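Local coordinates for DisA protein (Sorangium cellulosum, PDB 6CCA) that probably catalyses gem-dimethylation at carbon as the methyltransferase of a trans-acyltransferase polyketide assembly line making disorazol, at residues 26-32 against 323-329; 225-231 against 252-258; 31-35 against 405-409; 23-27 against 410-414. One frame throughout, in Å; residues are numbered along the deposited sequence.

Overall arrangement
From the first modelled residues onward, the N-terminal arm engages the far end of the chain. Contact 4 (23-27 with 410-414) closes the longest loop, pairing strand 24-25 with strand 412-413. Overlapping it at His-26 and Pro-27, contact 1 brings 26-32 to the end of helix 315-325, and 31-35 then meets strand 402-409 in contact 3; contacts 1 and 3 share Glu-31 and Pro-32, and the loop of contact 3 falls within that of contact 4. Contact 2, local by comparison, joins two parallel strands deep within all three loops. Its centre lies about 17 Å from that of contact 3, yet both reach the same mixed sheet. Asn-329 N lies 2.8 Å from Ser-409 O, tying contact 1 to contact 3.

Contact 1: residues 26-32 against 323-329; sequences HPERFEP and KRLLKAN
The His-26 imidazole reaches to the C-terminal end of helix 315-325, where its edge meets backbone carbonyls. With CG beside the backbone N (chi1 -56°), NE2 approaches Arg-324 O at 3.0 Å and Lys-323 O at 3.4 Å, two weak, bent hydrogen bonds. Further along, the methyl group of Ala-328 packs against the loop, CB lying 3.5 Å from Pro-27 O. At the other end Asn-329 provides the firmer link: its ND2 donates to Phe-30 O over 2.9 Å, with the acceptor close to the amide plane and the donor in the carbonyl plane. The Phe-30 ring turns an edge to Asn-329 O and to Lys-327 CD, while Arg-216 makes a cation-pi contact with it. Waters bridge the middle: one accepts from Ala-328 N and lies near Pro-27 O, another accepts from Arg-29 N and lies near Ala-328 O. The arm is held by side-chain N-H donors of His-26 and Asn-329 on backbone carbonyls, with water between, while Lys-327 and Arg-29 pair with Asp-301 and Glu-298.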
loop_
_atom_site.group_PDB
_atom_site.type_symbol
_atom_site.label_atom_id
_atom_site.label_comp_id
_atom_site.label_asym_id
_atom_site.label_seq_id
_atom_site.Cartn_x
_atom_site.Cartn_y
_atom_site.Cartn_z
ATOM N N HIS A 26 -15.897 -5.805 -24.112
ATOM C CA HIS A 26 -16.711 -4.603 -24.102
ATOM C C HIS A 26 -16.521 -3.843 -25.381
ATOM O O HIS A 26 -15.406 -3.867 -25.953
ATOM C CB HIS A 26 -16.318 -3.666 -22.965
ATOM C CG HIS A 26 -16.368 -4.276 -21.601
ATOM N ND1 HIS A 26 -17.437 -5.038 -21.164
ATOM C CD2 HIS A 26 -15.549 -4.114 -20.513
ATOM C CE1 HIS A 26 -17.223 -5.397 -19.902
ATOM N NE2 HIS A 26 -16.094 -4.848 -19.487
ATOM N N PRO A 27 -17.559 -3.135 -25.844
ATOM C CA PRO A 27 -17.392 -2.247 -26.997
ATOM C C PRO A 27 -16.554 -1.061 -26.653
ATOM O O PRO A 27 -16.520 -0.615 -25.481
ATOM C CB PRO A 27 -18.801 -1.749 -27.334
ATOM C CG PRO A 27 -19.616 -2.014 -26.113
ATOM C CD PRO A 27 -18.924 -3.104 -25.277
ATOM N N GLU A 28 -15.874 -0.505 -27.659
ATOM C CA GLU A 28 -15.109 0.681 -27.430
ATOM C C GLU A 28 -15.971 1.929 -27.600
ATOM O O GLU A 28 -16.424 2.241 -28.722
ATOM C CB GLU A 28 -13.922 0.696 -28.400
ATOM C CG GLU A 28 -13.066 -0.547 -28.277
ATOM C CD GLU A 28 -11.772 -0.445 -29.100
ATOM O OE1 GLU A 28 -11.812 -0.531 -30.354
ATOM O OE2 GLU A 28 -10.729 -0.282 -28.481
ATOM N N ARG A 29 -16.201 2.653 -26.516
ATOM C CA ARG A 29 -17.075 3.772 -26.542
ATOM C C ARG A 29 -16.345 5.084 -26.587
ATOM O O ARG A 29 -16.938 6.113 -26.838
ATOM C CB ARG A 29 -18.018 3.738 -25.356
ATOM C CG ARG A 29 -18.799 2.426 -25.247
ATOM C CD ARG A 29 -19.717 2.457 -24.033
ATOM N NE ARG A 29 -20.387 1.171 -23.836
ATOM C CZ ARG A 29 -21.501 0.797 -24.456
ATOM N NH1 ARG A 29 -22.074 1.592 -25.352
ATOM N NH2 ARG A 29 -22.039 -0.379 -24.203
ATOM N N PHE A 30 -15.054 5.085 -26.385
ATOM C CA PHE A 30 -14.265 6.290 -26.602
ATOM C C PHE A 30 -12.848 5.846 -26.946
ATOM O O PHE A 30 -12.500 4.714 -26.712
ATOM C CB PHE A 30 -14.300 7.220 -25.360
ATOM C CG PHE A 30 -13.848 6.537 -24.061
ATOM C CD1 PHE A 30 -12.498 6.554 -23.691
ATOM C CD2 PHE A 30 -14.757 5.916 -23.190
ATOM C CE1 PHE A 30 -12.043 5.952 -22.508
ATOM C CE2 PHE A 30 -14.302 5.331 -21.986
ATOM C CZ PHE A 30 -12.942 5.331 -21.675
ATOM N N GLU A 31 -12.050 6.739 -27.514
ATOM C CA GLU A 31 -10.684 6.431 -27.931
ATOM C C GLU A 31 -9.670 6.300 -26.783
ATOM O O GLU A 31 -9.856 6.892 -25.742
ATOM C CB GLU A 31 -10.219 7.562 -28.865
ATOM C CG GLU A 31 -10.993 7.488 -30.199
ATOM C CD GLU A 31 -10.616 6.249 -31.021
ATOM O OE1 GLU A 31 -9.600 6.325 -31.748
ATOM O OE2 GLU A 31 -11.308 5.187 -30.935
ATOM N N PRO A 32 -8.631 5.498 -26.987
ATOM C CA PRO A 32 -7.585 5.357 -25.983
ATOM C C PRO A 32 -7.015 6.724 -25.686
ATOM O O PRO A 32 -6.734 7.519 -26.601
ATOM C CB PRO A 32 -6.575 4.422 -26.629
ATOM C CG PRO A 32 -7.351 3.652 -27.647
ATOM C CD PRO A 32 -8.425 4.581 -28.125
ATOM N N LYS A 323 -11.204 -5.379 -14.772
ATOM C CA LYS A 323 -11.451 -5.302 -16.215
ATOM C C LYS A 323 -12.917 -5.484 -16.593
ATOM O O LYS A 323 -13.382 -4.838 -17.501
ATOM C CB LYS A 323 -10.569 -6.295 -16.984
ATOM C CG LYS A 323 -9.141 -5.880 -16.984
ATOM C CD LYS A 323 -8.299 -6.705 -17.914
ATOM C CE LYS A 323 -8.304 -6.175 -19.336
ATOM N NZ LYS A 323 -7.784 -7.241 -20.237
ATOM N N ARG A 324 -13.645 -6.283 -15.843
ATOM C CA ARG A 324 -15.090 -6.466 -16.064
ATOM C C ARG A 324 -15.816 -5.185 -15.751
ATOM O O ARG A 324 -16.684 -4.794 -16.501
ATOM C CB ARG A 324 -15.624 -7.615 -15.175
ATOM C CG ARG A 324 -17.130 -7.866 -15.283
ATOM C CD ARG A 324 -17.494 -9.278 -14.793
ATOM N NE ARG A 324 -16.721 -10.280 -15.556
ATOM C CZ ARG A 324 -16.940 -10.575 -16.852
ATOM N NH1 ARG A 324 -17.914 -9.966 -17.542
ATOM N NH2 ARG A 324 -16.179 -11.479 -17.467
ATOM N N LEU A 325 -15.446 -4.533 -14.641
ATOM C CA LEU A 325 -16.074 -3.302 -14.205
ATOM C C LEU A 325 -15.708 -2.096 -15.086
ATOM O O LEU A 325 -16.509 -1.183 -15.263
ATOM C CB LEU A 325 -15.663 -2.955 -12.789
ATOM C CG LEU A 325 -16.231 -3.899 -11.721
ATOM C CD1 LEU A 325 -15.495 -3.814 -10.416
ATOM C CD2 LEU A 325 -17.725 -3.613 -11.510
ATOM N N LEU A 326 -14.465 -2.074 -15.573
ATOM C CA LEU A 326 -14.016 -0.938 -16.409
ATOM C C LEU A 326 -14.582 -0.997 -17.827
ATOM O O LEU A 326 -14.685 -2.075 -18.430
ATOM C CB LEU A 326 -12.492 -1.003 -16.559
ATOM C CG LEU A 326 -11.648 -0.414 -15.431
ATOM C CD1 LEU A 326 -10.182 -0.697 -15.708
ATOM C CD2 LEU A 326 -11.881 1.087 -15.259
ATOM N N LYS A 327 -14.881 0.167 -18.353
ATOM C CA LYS A 327 -15.088 0.307 -19.798
ATOM C C LYS A 327 -13.813 -0.038 -20.531
ATOM O O LYS A 327 -12.706 0.092 -20.021
ATOM C CB LYS A 327 -15.433 1.755 -20.100
ATOM C CG LYS A 327 -16.813 2.123 -19.575
ATOM C CD LYS A 327 -17.159 3.563 -19.791
ATOM C CE LYS A 327 -18.496 3.860 -19.087
ATOM N NZ LYS A 327 -18.620 5.343 -19.117
ATOM N N ALA A 328 -13.979 -0.486 -21.771
ATOM C CA ALA A 328 -12.858 -0.537 -22.670
ATOM C C ALA A 328 -12.159 0.798 -22.687
ATOM O O ALA A 328 -12.792 1.857 -22.748
ATOM C CB ALA A 328 -13.369 -0.939 -24.090
ATOM N N ASN A 329 -10.814 0.767 -22.713
ATOM C CA ASN A 329 -9.982 1.975 -22.600
ATOM C C ASN A 329 -10.255 2.844 -21.328
ATOM O O ASN A 329 -9.921 4.052 -21.293
ATOM C CB ASN A 329 -10.230 2.892 -23.785
ATOM C CG ASN A 329 -9.903 2.202 -25.102
ATOM O OD1 ASN A 329 -9.000 1.397 -25.121
ATOM N ND2 ASN A 329 -10.632 2.510 -26.187
HETATM O O HOH W 1 -16.660 -0.117 -22.859
HETATM O O HOH W 2 -15.388 2.229 -23.824
HETATM O O HOH W 3 -10.102 -1.169 -25.941
#

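Contact 2: residues 225-231 against 252-258; sequences KITILEV and HLEYFYT
Tyr-255 CB leaves its strand on the sheet face that also carries Ile-228 and Glu-230. Next, CG stands anti to the backbone N (chi1 -172°), which brings CD2 and CE2 against Ile-228 CG2, the latter at 3.9 Å. Farther along the ring, CE1 and CZ pass Glu-230 CB, and OH donates to Glu-230 OE1 at 2.6 Å. That oxygen lies in the ring plane, whereas the hydroxyl meets it from above the carboxylate plane, the two planes being almost perpendicular. On the sheet face that carries Thr-227, Leu-229, Glu-254 and Phe-256, Thr-227 OG1 donates to Glu-254 OE1 over 2.9 Å. Backbone hydrogen bonds join the two parallel strands, among them Ile-228 N to Glu-254 O at 2.8 Å, and at the far end Thr-258 OG1 donates to Glu-230 O. These strands flank helix 239-246 in a beta-alpha-beta unit of the methyltransferase domain. Two hydroxyls, Tyr-255 OH and Thr-239 OG1, converge on the buried Glu-230 OE1, which should fix the rotation of the carboxylate.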
loop_
_atom_site.group_PDB
_atom_site.type_symbol
_atom_site.label_atom_id
_atom_site.label_comp_id
_atom_site.label_asym_id
_atom_site.label_seq_id
_atom_site.Cartn_x
_atom_site.Cartn_y
_atom_site.Cartn_z
ATOM N N LYS A 225 -22.261 11.181 -17.785
ATOM C CA LYS A 225 -21.247 11.322 -16.727
ATOM C C LYS A 225 -20.036 10.428 -16.886
ATOM O O LYS A 225 -20.106 9.392 -17.537
ATOM C CB LYS A 225 -21.885 11.083 -15.376
ATOM C CG LYS A 225 -22.937 12.179 -15.104
ATOM C CD LYS A 225 -23.376 12.193 -13.698
ATOM C CE LYS A 225 -24.367 13.354 -13.535
ATOM N NZ LYS A 225 -25.371 12.873 -12.563
ATOM N N ILE A 226 -18.957 10.847 -16.229
ATOM C CA ILE A 226 -17.772 10.047 -16.037
ATOM C C ILE A 226 -17.921 9.414 -14.642
ATOM O O ILE A 226 -18.343 10.136 -13.711
ATOM C CB ILE A 226 -16.501 10.907 -16.019
ATOM C CG1 ILE A 226 -16.217 11.580 -17.381
ATOM C CG2 ILE A 226 -15.315 10.041 -15.639
ATOM C CD1 ILE A 226 -15.955 10.592 -18.470
ATOM N N THR A 227 -17.658 8.102 -14.559
ATOM C CA THR A 227 -17.890 7.328 -13.341
ATOM C C THR A 227 -16.591 6.740 -12.844
ATOM O O THR A 227 -15.940 5.982 -13.563
ATOM C CB THR A 227 -18.897 6.193 -13.599
ATOM O OG1 THR A 227 -20.052 6.747 -14.204
ATOM C CG2 THR A 227 -19.352 5.554 -12.308
ATOM N N ILE A 228 -16.226 7.078 -11.603
ATOM C CA ILE A 228 -14.958 6.608 -11.043
ATOM C C ILE A 228 -15.283 5.729 -9.863
ATOM O O ILE A 228 -16.185 6.056 -9.098
ATOM C CB ILE A 228 -14.155 7.816 -10.601
ATOM C CG1 ILE A 228 -13.922 8.741 -11.789
ATOM C CG2 ILE A 228 -12.906 7.396 -9.828
ATOM C CD1 ILE A 228 -13.213 10.046 -11.433
ATOM N N LEU A 229 -14.628 4.597 -9.767
ATOM C CA LEU A 229 -14.761 3.704 -8.616
ATOM C C LEU A 229 -13.498 3.763 -7.794
ATOM O O LEU A 229 -12.442 3.533 -8.330
ATOM C CB LEU A 229 -15.001 2.299 -9.111
ATOM C CG LEU A 229 -14.819 1.143 -8.116
ATOM C CD1 LEU A 229 -15.971 1.252 -7.146
ATOM C CD2 LEU A 229 -14.854 -0.188 -8.825
ATOM N N GLU A 230 -13.607 4.005 -6.493
ATOM C CA GLU A 230 -12.525 3.766 -5.598
ATOM C C GLU A 230 -12.766 2.486 -4.824
ATOM O O GLU A 230 -13.787 2.324 -4.165
ATOM C CB GLU A 230 -12.300 4.900 -4.612
ATOM C CG GLU A 230 -11.114 4.643 -3.715
ATOM C CD GLU A 230 -10.698 5.830 -2.830
ATOM O OE1 GLU A 230 -11.479 6.817 -2.710
ATOM O OE2 GLU A 230 -9.594 5.674 -2.214
ATOM N N VAL A 231 -11.805 1.580 -4.903
ATOM C CA VAL A 231 -11.860 0.364 -4.105
ATOM C C VAL A 231 -11.097 0.512 -2.831
ATOM O O VAL A 231 -10.085 1.224 -2.771
ATOM C CB VAL A 231 -11.363 -0.856 -4.903
ATOM C CG1 VAL A 231 -12.337 -1.119 -6.064
ATOM C CG2 VAL A 231 -10.020 -0.645 -5.456
ATOM N N HIS A 252 -20.675 16.511 -14.145
ATOM C CA HIS A 252 -20.512 15.323 -15.004
ATOM C C HIS A 252 -19.761 14.157 -14.361
ATOM O O HIS A 252 -19.163 13.360 -15.039
ATOM C CB HIS A 252 -19.916 15.682 -16.347
ATOM C CG HIS A 252 -19.240 16.998 -16.354
ATOM N ND1 HIS A 252 -18.040 17.209 -15.716
ATOM C CD2 HIS A 252 -19.588 18.176 -16.924
ATOM C CE1 HIS A 252 -17.687 18.474 -15.869
ATOM N NE2 HIS A 252 -18.604 19.078 -16.605
ATOM N N LEU A 253 -19.861 14.036 -13.063
ATOM C CA LEU A 253 -19.143 13.005 -12.353
ATOM C C LEU A 253 -20.054 12.187 -11.445
ATOM O O LEU A 253 -20.946 12.736 -10.768
ATOM C CB LEU A 253 -18.011 13.705 -11.590
ATOM C CG LEU A 253 -17.187 12.878 -10.632
ATOM C CD1 LEU A 253 -16.355 11.913 -11.442
ATOM C CD2 LEU A 253 -16.316 13.824 -9.845
ATOM N N GLU A 254 -19.849 10.869 -11.439
ATOM C CA GLU A 254 -20.281 10.024 -10.333
ATOM C C GLU A 254 -19.058 9.299 -9.722
ATOM O O GLU A 254 -18.285 8.668 -10.450
ATOM C CB GLU A 254 -21.239 8.968 -10.774
ATOM C CG GLU A 254 -22.388 9.373 -11.624
ATOM C CD GLU A 254 -23.053 8.124 -12.134
ATOM O OE1 GLU A 254 -22.679 7.593 -13.253
ATOM O OE2 GLU A 254 -23.794 7.609 -11.289
ATOM N N TYR A 255 -18.917 9.334 -8.401
ATOM C CA TYR A 255 -17.826 8.696 -7.740
ATOM C C TYR A 255 -18.368 7.638 -6.749
ATOM O O TYR A 255 -19.237 7.920 -5.934
ATOM C CB TYR A 255 -17.025 9.753 -7.033
ATOM C CG TYR A 255 -15.715 9.337 -6.424
ATOM C CD1 TYR A 255 -15.637 8.641 -5.217
ATOM C CD2 TYR A 255 -14.515 9.712 -7.036
ATOM C CE1 TYR A 255 -14.404 8.285 -4.653
ATOM C CE2 TYR A 255 -13.283 9.358 -6.516
ATOM C CZ TYR A 255 -13.211 8.660 -5.313
ATOM O OH TYR A 255 -11.945 8.336 -4.821
ATOM N N PHE A 256 -17.924 6.404 -6.902
ATOM C CA PHE A 256 -18.299 5.335 -6.016
ATOM C C PHE A 256 -17.212 5.117 -4.955
ATOM O O PHE A 256 -16.081 4.658 -5.226
ATOM C CB PHE A 256 -18.549 4.066 -6.797
ATOM C CG PHE A 256 -19.901 4.013 -7.463
ATOM C CD1 PHE A 256 -20.183 4.831 -8.559
ATOM C CD2 PHE A 256 -20.891 3.177 -6.971
ATOM C CE1 PHE A 256 -21.451 4.817 -9.160
ATOM C CE2 PHE A 256 -22.161 3.127 -7.593
ATOM C CZ PHE A 256 -22.445 3.983 -8.635
ATOM N N TYR A 257 -17.576 5.469 -3.720
ATOM C CA TYR A 257 -16.793 5.215 -2.519
ATOM C C TYR A 257 -17.133 3.803 -1.991
ATOM O O TYR A 257 -18.267 3.568 -1.554
ATOM C CB TYR A 257 -17.135 6.314 -1.494
ATOM C CG TYR A 257 -16.392 6.283 -0.173
ATOM C CD1 TYR A 257 -16.473 5.236 0.697
ATOM C CD2 TYR A 257 -15.622 7.350 0.214
ATOM C CE1 TYR A 257 -15.799 5.253 1.928
ATOM C CE2 TYR A 257 -15.004 7.376 1.443
ATOM C CZ TYR A 257 -15.110 6.323 2.283
ATOM O OH TYR A 257 -14.409 6.397 3.483
ATOM N N THR A 258 -16.202 2.866 -2.106
ATOM C CA THR A 258 -16.474 1.477 -1.791
ATOM C C THR A 258 -15.404 0.917 -0.934
ATOM O O THR A 258 -14.278 1.456 -0.895
ATOM C CB THR A 258 -16.644 0.555 -3.043
ATOM O OG1 THR A 258 -15.386 0.191 -3.551
ATOM C CG2 THR A 258 -17.483 1.188 -4.083
HETATM O O HOH W 4 -23.438 12.883 -10.221
#

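Contact 3: residues 31-35 against 405-409; sequences EPLLE and ILAES
Pro-32 begins the contact by laying CB against the carboxylate of Glu-408, 3.4 Å from OE2 and slightly farther from OE1. Next comes Leu-33, whose side chain turns away from the strand toward helix 196-216 and Trp-331, leaving the backbone to face the acid. Its N-H is taken up by a water at 2.8 Å, and the same water donates to Glu-408 OE2 at 2.6 Å. Leu-34 then brings both backbone and side chain to bear. Leu-34 N donates to Glu-408 OE2 over a rather long 3.3 Å, the N-H...O angle being 160°, and approaches nearly in line with the C-O bond. With CG opposite the backbone N (chi1 -174°), the isobutyl group lies over the strand: CD1 rests 4.0 Å from Leu-406 CB, while CD2 sits against the peptide between Ala-407 and Glu-408, 3.7 Å from Ala-407 C. An extended chain carries the Glu-408 carboxylate out to the turn, where its other oxygen, OE1, forms salt bridges with Arg-385 and Arg-386. Those charges probably keep the group ionised. A strand carboxylate thus accepts a backbone N-H near where helix 34-41 begins, anchoring it to 402-409, the antiparallel strand of the mixed methyltransferase sheet.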
loop_
_atom_site.group_PDB
_atom_site.type_symbol
_atom_site.label_atom_id
_atom_site.label_comp_id
_atom_site.label_asym_id
_atom_site.label_seq_id
_atom_site.Cartn_x
_atom_site.Cartn_y
_atom_site.Cartn_z
ATOM N N GLU A 31 -12.050 6.739 -27.514
ATOM C CA GLU A 31 -10.684 6.431 -27.931
ATOM C C GLU A 31 -9.670 6.300 -26.783
ATOM O O GLU A 31 -9.856 6.892 -25.742
ATOM C CB GLU A 31 -10.219 7.562 -28.865
ATOM C CG GLU A 31 -10.993 7.488 -30.199
ATOM C CD GLU A 31 -10.616 6.249 -31.021
ATOM O OE1 GLU A 31 -9.600 6.325 -31.748
ATOM O OE2 GLU A 31 -11.308 5.187 -30.935
ATOM N N PRO A 32 -8.631 5.498 -26.987
ATOM C CA PRO A 32 -7.585 5.357 -25.983
ATOM C C PRO A 32 -7.015 6.724 -25.686
ATOM O O PRO A 32 -6.734 7.519 -26.601
ATOM C CB PRO A 32 -6.575 4.422 -26.629
ATOM C CG PRO A 32 -7.351 3.652 -27.647
ATOM C CD PRO A 32 -8.425 4.581 -28.125
ATOM N N LEU A 33 -6.901 7.054 -24.411
ATOM C CA LEU A 33 -6.331 8.351 -24.038
ATOM C C LEU A 33 -5.113 8.339 -23.096
ATOM O O LEU A 33 -4.586 9.391 -22.760
ATOM C CB LEU A 33 -7.388 9.324 -23.595
ATOM C CG LEU A 33 -8.140 8.978 -22.314
ATOM C CD1 LEU A 33 -8.269 10.205 -21.424
ATOM C CD2 LEU A 33 -9.498 8.415 -22.714
ATOM N N LEU A 34 -4.717 7.172 -22.654
ATOM C CA LEU A 34 -3.635 7.120 -21.704
ATOM C C LEU A 34 -2.296 7.541 -22.275
ATOM O O LEU A 34 -1.555 8.286 -21.645
ATOM C CB LEU A 34 -3.532 5.742 -21.082
ATOM C CG LEU A 34 -2.513 5.584 -19.935
ATOM C CD1 LEU A 34 -2.712 6.617 -18.879
ATOM C CD2 LEU A 34 -2.544 4.183 -19.341
ATOM N N GLU A 35 -2.008 7.130 -23.483
ATOM C CA GLU A 35 -0.662 7.424 -24.075
ATOM C C GLU A 35 -0.396 8.919 -24.065
ATOM O O GLU A 35 0.665 9.363 -23.617
ATOM C CB GLU A 35 -0.616 6.847 -25.513
ATOM C CG GLU A 35 0.657 7.138 -26.297
ATOM C CD GLU A 35 0.693 6.439 -27.675
ATOM O OE1 GLU A 35 -0.211 5.643 -28.052
ATOM O OE2 GLU A 35 1.678 6.705 -28.387
ATOM N N ILE A 405 0.985 3.878 -10.652
ATOM C CA ILE A 405 0.989 3.042 -11.863
ATOM C C ILE A 405 -0.331 3.211 -12.572
ATOM O O ILE A 405 -1.368 3.067 -11.958
ATOM C CB ILE A 405 1.278 1.564 -11.583
ATOM C CG1 ILE A 405 2.590 1.414 -10.759
ATOM C CG2 ILE A 405 1.375 0.785 -12.903
ATOM C CD1 ILE A 405 2.380 0.776 -9.454
ATOM N N LEU A 406 -0.282 3.603 -13.837
ATOM C CA LEU A 406 -1.466 3.801 -14.696
ATOM C C LEU A 406 -1.524 2.701 -15.748
ATOM O O LEU A 406 -0.488 2.273 -16.256
ATOM C CB LEU A 406 -1.433 5.154 -15.396
ATOM C CG LEU A 406 -1.096 6.362 -14.490
ATOM C CD1 LEU A 406 -0.921 7.617 -15.306
ATOM C CD2 LEU A 406 -2.149 6.578 -13.486
ATOM N N ALA A 407 -2.714 2.209 -16.039
ATOM C CA ALA A 407 -2.861 1.144 -17.024
ATOM C C ALA A 407 -4.228 1.286 -17.734
ATOM O O ALA A 407 -5.211 1.694 -17.104
ATOM C CB ALA A 407 -2.817 -0.159 -16.320
ATOM N N GLU A 408 -4.239 0.997 -19.034
ATOM C CA GLU A 408 -5.435 1.155 -19.887
ATOM C C GLU A 408 -5.985 -0.217 -20.204
ATOM O O GLU A 408 -5.288 -1.146 -20.681
ATOM C CB GLU A 408 -5.024 1.900 -21.154
ATOM C CG GLU A 408 -6.091 2.064 -22.223
ATOM C CD GLU A 408 -5.513 2.830 -23.402
ATOM O OE1 GLU A 408 -5.092 2.136 -24.311
ATOM O OE2 GLU A 408 -5.514 4.104 -23.394
ATOM N N SER A 409 -7.254 -0.389 -19.941
ATOM C CA SER A 409 -7.856 -1.681 -20.152
ATOM C C SER A 409 -8.159 -1.868 -21.635
ATOM O O SER A 409 -8.646 -0.959 -22.270
ATOM C CB SER A 409 -9.190 -1.789 -19.430
ATOM O OG SER A 409 -9.714 -3.066 -19.673
HETATM O O HOH W 5 -7.519 5.371 -22.259
#

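Contact 4: residues 23-27 against 410-414; sequences ATVHP and DGVSR
Gly-411 is the unusual element: a glycine with positive phi (80°) set where strand 402-409 has just ended and the short strand 412-413 is about to begin. With no side chain, Gly-411 takes up these backbone angles without crowding the carbonyl oxygen of Asp-410. Asp-410 braces the same corner, OD1 accepting from Val-412 N at 2.8 Å in an Asx turn; the N-H comes from above the carboxylate plane. Beyond the turn the chain pairs antiparallel with residues 23-26. Gly-411 O accepts from His-26 N at 2.9 Å, and Thr-24 with Ser-413 forms a hydrogen-bonded pair, Thr-24 N donating to Ser-413 O at 2.8 Å and Ser-413 N donating back to Thr-24 O at 3.0 Å. Between them Val-25 and Val-412 make a non-hydrogen-bonded pair whose CG2 methyls only just meet, 4.5 Å apart. At the outer end Ala-23 CB sits over one face of the Arg-414 guanidinium, 3.4 Å from NE, although this arginine is poorly ordered. Thr-24 and Ser-413 face helix 315-325: Thr-24 OG1 bonds to Arg-324 and Ser-413 OG to Gln-320 O. Lys-323 of that helix reaches both Asp-410 OD1, in a salt bridge, and Val-412 O, so the two-stranded sheet joining the ends of the modelled chain lies against the last turns of helix 315-325.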
loop_
_atom_site.group_PDB
_atom_site.type_symbol
_atom_site.label_atom_id
_atom_site.label_comp_id
_atom_site.label_asym_id
_atom_site.label_seq_id
_atom_site.Cartn_x
_atom_site.Cartn_y
_atom_site.Cartn_z
ATOM N N ALA A 23 -15.116 -15.362 -22.237
ATOM C CA ALA A 23 -14.479 -13.990 -22.166
ATOM C C ALA A 23 -15.443 -12.926 -22.637
ATOM O O ALA A 23 -16.150 -13.125 -23.576
ATOM C CB ALA A 23 -13.178 -13.955 -22.977
ATOM N N THR A 24 -15.471 -11.793 -21.971
ATOM C CA THR A 24 -16.394 -10.700 -22.266
ATOM C C THR A 24 -15.584 -9.651 -22.951
ATOM O O THR A 24 -14.521 -9.308 -22.449
ATOM C CB THR A 24 -16.888 -10.074 -20.944
ATOM O OG1 THR A 24 -17.706 -11.029 -20.289
ATOM C CG2 THR A 24 -17.739 -8.810 -21.153
ATOM N N VAL A 25 -16.020 -9.173 -24.109
ATOM C CA VAL A 25 -15.342 -8.059 -24.790
ATOM C C VAL A 25 -16.257 -6.863 -24.837
ATOM O O VAL A 25 -17.232 -6.829 -25.594
ATOM C CB VAL A 25 -14.973 -8.456 -26.236
ATOM C CG1 VAL A 25 -14.276 -7.337 -26.989
ATOM C CG2 VAL A 25 -14.170 -9.756 -26.207
ATOM N N HIS A 26 -15.897 -5.805 -24.112
ATOM C CA HIS A 26 -16.711 -4.603 -24.102
ATOM C C HIS A 26 -16.521 -3.843 -25.381
ATOM O O HIS A 26 -15.406 -3.867 -25.953
ATOM C CB HIS A 26 -16.318 -3.666 -22.965
ATOM C CG HIS A 26 -16.368 -4.276 -21.601
ATOM N ND1 HIS A 26 -17.437 -5.038 -21.164
ATOM C CD2 HIS A 26 -15.549 -4.114 -20.513
ATOM C CE1 HIS A 26 -17.223 -5.397 -19.902
ATOM N NE2 HIS A 26 -16.094 -4.848 -19.487
ATOM N N PRO A 27 -17.559 -3.135 -25.844
ATOM C CA PRO A 27 -17.392 -2.247 -26.997
ATOM C C PRO A 27 -16.554 -1.061 -26.653
ATOM O O PRO A 27 -16.520 -0.615 -25.481
ATOM C CB PRO A 27 -18.801 -1.749 -27.334
ATOM C CG PRO A 27 -19.616 -2.014 -26.113
ATOM C CD PRO A 27 -18.924 -3.104 -25.277
ATOM N N ASP A 410 -7.904 -3.070 -22.140
ATOM C CA ASP A 410 -8.231 -3.402 -23.516
ATOM C C ASP A 410 -9.699 -3.798 -23.656
ATOM O O ASP A 410 -10.160 -4.092 -24.759
ATOM C CB ASP A 410 -7.332 -4.533 -24.022
ATOM C CG ASP A 410 -7.666 -5.869 -23.388
ATOM O OD1 ASP A 410 -8.453 -5.890 -22.419
ATOM O OD2 ASP A 410 -7.140 -6.899 -23.860
ATOM N N GLY A 411 -10.437 -3.806 -22.547
ATOM C CA GLY A 411 -11.855 -4.176 -22.614
ATOM C C GLY A 411 -12.161 -5.673 -22.672
ATOM O O GLY A 411 -13.347 -6.042 -22.834
ATOM N N VAL A 412 -11.152 -6.519 -22.485
ATOM C CA VAL A 412 -11.348 -8.001 -22.370
ATOM C C VAL A 412 -11.236 -8.559 -20.942
ATOM O O VAL A 412 -10.311 -8.241 -20.227
ATOM C CB VAL A 412 -10.365 -8.770 -23.220
ATOM C CG1 VAL A 412 -10.758 -10.253 -23.216
ATOM C CG2 VAL A 412 -10.308 -8.200 -24.626
ATOM N N SER A 413 -12.219 -9.338 -20.510
ATOM C CA SER A 413 -12.307 -9.779 -19.111
ATOM C C SER A 413 -12.679 -11.256 -19.135
ATOM O O SER A 413 -13.657 -11.608 -19.835
ATOM C CB SER A 413 -13.438 -9.028 -18.358
ATOM O OG SER A 413 -13.347 -9.317 -16.974
ATOM N N ARG A 414 -11.941 -12.092 -18.388
ATOM C CA ARG A 414 -12.318 -13.522 -18.129
ATOM C C ARG A 414 -13.277 -13.680 -16.971
ATOM O O ARG A 414 -12.815 -13.678 -15.842
ATOM C CB ARG A 414 -11.058 -14.381 -17.837
ATOM C CG ARG A 414 -10.135 -14.522 -19.044
ATOM C CD ARG A 414 -10.954 -14.404 -20.322
ATOM N NE ARG A 414 -10.190 -14.511 -21.544
ATOM C CZ ARG A 414 -9.757 -15.649 -22.063
ATOM N NH1 ARG A 414 -9.966 -16.814 -21.452
ATOM N NH2 ARG A 414 -9.091 -15.616 -23.204
#